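Local structure of adhesion and penetration protein autotransporter (Haemophilus influenzae, 3SYJ) at residues F735-N740 and D758-N763. The protein promotes bacterial adherence to and invasion of host cells through its secreted passenger domain, self-associates between bacteria in aggregation, and is probably also a serine protease. Residues are numbered along the deposited sequence; the frame is centred on the assembly and turned at random.
Sequences FTLSNN and DNANLN
Leu737 and Ala760 meet where successive coils of the passenger domain's parallel beta-helix turn a corner. Ala760 CB points toward the preceding coil and lies 3.7 Å from Leu737 CG, an apolar contact between buried residues made with CG of Leu737 anti to its backbone N (chi1 -173°). Beyond this methyl, Leu737 CD2 comes within 3.8 Å of Asn761 O and 4.3 Å of Leu762 CB. Gln743 of strand 742-744 touches both leucines. Backbone bonds fix the stacking: Asp758 N donates to Leu737 O at 2.8 Å, and beyond the strand Asn740 N donates to Asn759 O, also at 2.8 Å. The intervening bond from Asn739 N to Asp758 O is weak, and water 1 bridges the same two atoms. Left-handed backbone conformations at Asn739, Asn740 and Asn759 bend both chains here. Outside the pair, Ala760 N is hydrogen-bonded to Ser779 OG and Asn761 ND2 to Thr742 OG1. Next to the turn, water 2 donates to Asn739 OD1 and accepts from Asn759 ND2 at 3.0 Å.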
ATOM      1  N   PHE A 735      -1.757  -7.212  22.555  1.00 29.45           N
ATOM      2  CA  PHE A 735      -0.517  -6.491  22.287  1.00 29.08           C
ATOM      3  C   PHE A 735      -0.506  -5.127  22.958  1.00 30.08           C
ATOM      4  O   PHE A 735      -1.472  -4.376  22.851  1.00 30.88           O
ATOM      5  CB  PHE A 735      -0.298  -6.320  20.787  1.00 26.57           C
ATOM      6  CG  PHE A 735       0.872  -5.438  20.447  1.00 31.21           C
ATOM      7  CD1 PHE A 735       2.173  -5.889  20.626  1.00 28.89           C
ATOM      8  CD2 PHE A 735       0.676  -4.164  19.939  1.00 26.16           C
ATOM      9  CE1 PHE A 735       3.256  -5.082  20.307  1.00 25.87           C
ATOM     10  CE2 PHE A 735       1.754  -3.353  19.618  1.00 26.74           C
ATOM     11  CZ  PHE A 735       3.045  -3.812  19.803  1.00 24.38           C
ATOM     12  N   THR A 736       0.595  -4.809  23.633  1.00 28.56           N
ATOM     13  CA  THR A 736       0.722  -3.534  24.327  1.00 25.16           C
ATOM     14  C   THR A 736       1.980  -2.770  23.913  1.00 31.19           C
ATOM     15  O   THR A 736       3.089  -3.304  23.952  1.00 31.65           O
ATOM     16  CB  THR A 736       0.745  -3.715  25.855  1.00 27.89           C
ATOM     17  OG1 THR A 736      -0.440  -4.398  26.286  1.00 33.93           O
ATOM     18  CG2 THR A 736       0.815  -2.362  26.540  1.00 26.66           C
ATOM     19  N   LEU A 737       1.795  -1.519  23.507  1.00 25.94           N
ATOM     20  CA  LEU A 737       2.910  -0.617  23.250  1.00 27.19           C
ATOM     21  C   LEU A 737       2.861   0.420  24.352  1.00 27.02           C
ATOM     22  O   LEU A 737       1.872   1.141  24.478  1.00 29.33           O
ATOM     23  CB  LEU A 737       2.755   0.057  21.885  1.00 27.37           C
ATOM     24  CG  LEU A 737       3.923   0.913  21.387  1.00 27.19           C
ATOM     25  CD1 LEU A 737       5.127   0.048  21.034  1.00 24.93           C
ATOM     26  CD2 LEU A 737       3.502   1.735  20.185  1.00 26.61           C
ATOM     27  N   SER A 738       3.912   0.490  25.165  1.00 26.32           N
ATOM     28  CA  SER A 738       3.865   1.333  26.355  1.00 25.03           C
ATOM     29  C   SER A 738       5.184   1.993  26.731  1.00 25.93           C
ATOM     30  O   SER A 738       6.209   1.807  26.078  1.00 28.28           O
ATOM     31  CB  SER A 738       3.359   0.522  27.553  1.00 26.39           C
ATOM     32  OG  SER A 738       4.345  -0.388  28.002  1.00 27.07           O
ATOM     33  N   ASN A 739       5.136   2.777  27.804  1.00 27.84           N
ATOM     34  CA  ASN A 739       6.331   3.363  28.393  1.00 26.26           C
ATOM     35  C   ASN A 739       7.237   4.050  27.384  1.00 26.67           C
ATOM     36  O   ASN A 739       8.457   3.886  27.402  1.00 26.77           O
ATOM     37  CB  ASN A 739       7.086   2.303  29.193  1.00 27.56           C
ATOM     38  CG  ASN A 739       6.257   1.758  30.345  1.00 31.04           C
ATOM     39  OD1 ASN A 739       6.095   2.423  31.366  1.00 29.24           O
ATOM     40  ND2 ASN A 739       5.715   0.555  30.180  1.00 24.26           N
ATOM     41  N   ASN A 740       6.613   4.827  26.507  1.00 28.98           N
ATOM     42  CA  ASN A 740       7.323   5.691  25.571  1.00 29.31           C
ATOM     43  C   ASN A 740       8.058   4.963  24.445  1.00 29.57           C
ATOM     44  O   ASN A 740       8.908   5.548  23.773  1.00 28.56           O
ATOM     45  CB  ASN A 740       8.279   6.625  26.313  1.00 31.70           C
ATOM     46  CG  ASN A 740       8.570   7.884  25.527  1.00 48.49           C
ATOM     47  OD1 ASN A 740       9.720   8.161  25.171  1.00 48.76           O
ATOM     48  ND2 ASN A 740       7.520   8.646  25.226  1.00 46.93           N
ATOM     49  N   ASP A 758      -0.315   2.674  25.399  1.00 33.29           N
ATOM     50  CA  ASP A 758      -0.319   3.430  26.647  1.00 32.54           C
ATOM     51  C   ASP A 758       0.920   4.314  26.751  1.00 30.20           C
ATOM     52  O   ASP A 758       2.031   3.825  26.946  1.00 33.79           O
ATOM     53  CB  ASP A 758      -0.411   2.482  27.849  1.00 31.54           C
ATOM     54  CG  ASP A 758      -0.579   3.220  29.169  1.00 35.38           C
ATOM     55  OD1 ASP A 758      -0.151   4.389  29.259  1.00 35.08           O
ATOM     56  OD2 ASP A 758      -1.137   2.629  30.120  1.00 41.67           O
ATOM     57  N   ASN A 759       0.721   5.620  26.628  1.00 31.88           N
ATOM     58  CA  ASN A 759       1.827   6.565  26.678  1.00 28.60           C
ATOM     59  C   ASN A 759       2.970   6.110  25.775  1.00 30.99           C
ATOM     60  O   ASN A 759       4.108   5.970  26.215  1.00 30.70           O
ATOM     61  CB  ASN A 759       2.319   6.741  28.115  1.00 31.45           C
ATOM     62  CG  ASN A 759       3.353   7.852  28.248  1.00 33.54           C
ATOM     63  OD1 ASN A 759       3.292   8.863  27.547  1.00 34.66           O
ATOM     64  ND2 ASN A 759       4.306   7.668  29.155  1.00 30.09           N
ATOM     65  N   ALA A 760       2.657   5.868  24.509  1.00 29.78           N
ATOM     66  CA  ALA A 760       3.662   5.464  23.540  1.00 30.60           C
ATOM     67  C   ALA A 760       3.326   6.031  22.168  1.00 32.30           C
ATOM     68  O   ALA A 760       2.305   6.697  21.998  1.00 28.83           O
ATOM     69  CB  ALA A 760       3.761   3.950  23.480  1.00 31.42           C
ATOM     70  N   ASN A 761       4.174   5.740  21.188  1.00 29.37           N
ATOM     71  CA  ASN A 761       4.063   6.364  19.876  1.00 28.51           C
ATOM     72  C   ASN A 761       3.833   5.368  18.754  1.00 29.33           C
ATOM     73  O   ASN A 761       4.776   4.750  18.254  1.00 31.06           O
ATOM     74  CB  ASN A 761       5.318   7.184  19.600  1.00 35.13           C
ATOM     75  CG  ASN A 761       5.846   7.857  20.854  1.00 43.50           C
ATOM     76  OD1 ASN A 761       5.158   8.675  21.470  1.00 46.72           O
ATOM     77  ND2 ASN A 761       7.063   7.498  21.255  1.00 38.26           N
ATOM     78  N   LEU A 762       2.575   5.213  18.355  1.00 30.78           N
ATOM     79  CA  LEU A 762       2.243   4.370  17.216  1.00 29.48           C
ATOM     80  C   LEU A 762       2.244   5.208  15.951  1.00 31.80           C
ATOM     81  O   LEU A 762       1.327   5.991  15.706  1.00 33.86           O
ATOM     82  CB  LEU A 762       0.882   3.697  17.394  1.00 29.01           C
ATOM     83  CG  LEU A 762       0.368   2.947  16.163  1.00 30.06           C
ATOM     84  CD1 LEU A 762       1.355   1.879  15.726  1.00 28.03           C
ATOM     85  CD2 LEU A 762      -0.987   2.327  16.443  1.00 28.05           C
ATOM     86  N   ASN A 763       3.297   5.046  15.163  1.00 29.41           N
ATOM     87  CA  ASN A 763       3.406   5.692  13.870  1.00 27.59           C
ATOM     88  C   ASN A 763       2.944   4.730  12.777  1.00 32.65           C
ATOM     89  O   ASN A 763       3.756   4.080  12.116  1.00 31.76           O
ATOM     90  CB  ASN A 763       4.849   6.143  13.640  1.00 28.80           C
ATOM     91  CG  ASN A 763       5.061   6.743  12.268  1.00 36.53           C
ATOM     92  OD1 ASN A 763       4.169   6.714  11.423  1.00 34.23           O
ATOM     93  ND2 ASN A 763       6.251   7.288  12.035  1.00 39.24           N
TER
HETATM   94  O   HOH W   1       3.132   3.194  29.849  1.00 33.55           O
HETATM   95  O   HOH W   2       4.644   5.332  30.930  1.00 40.68           O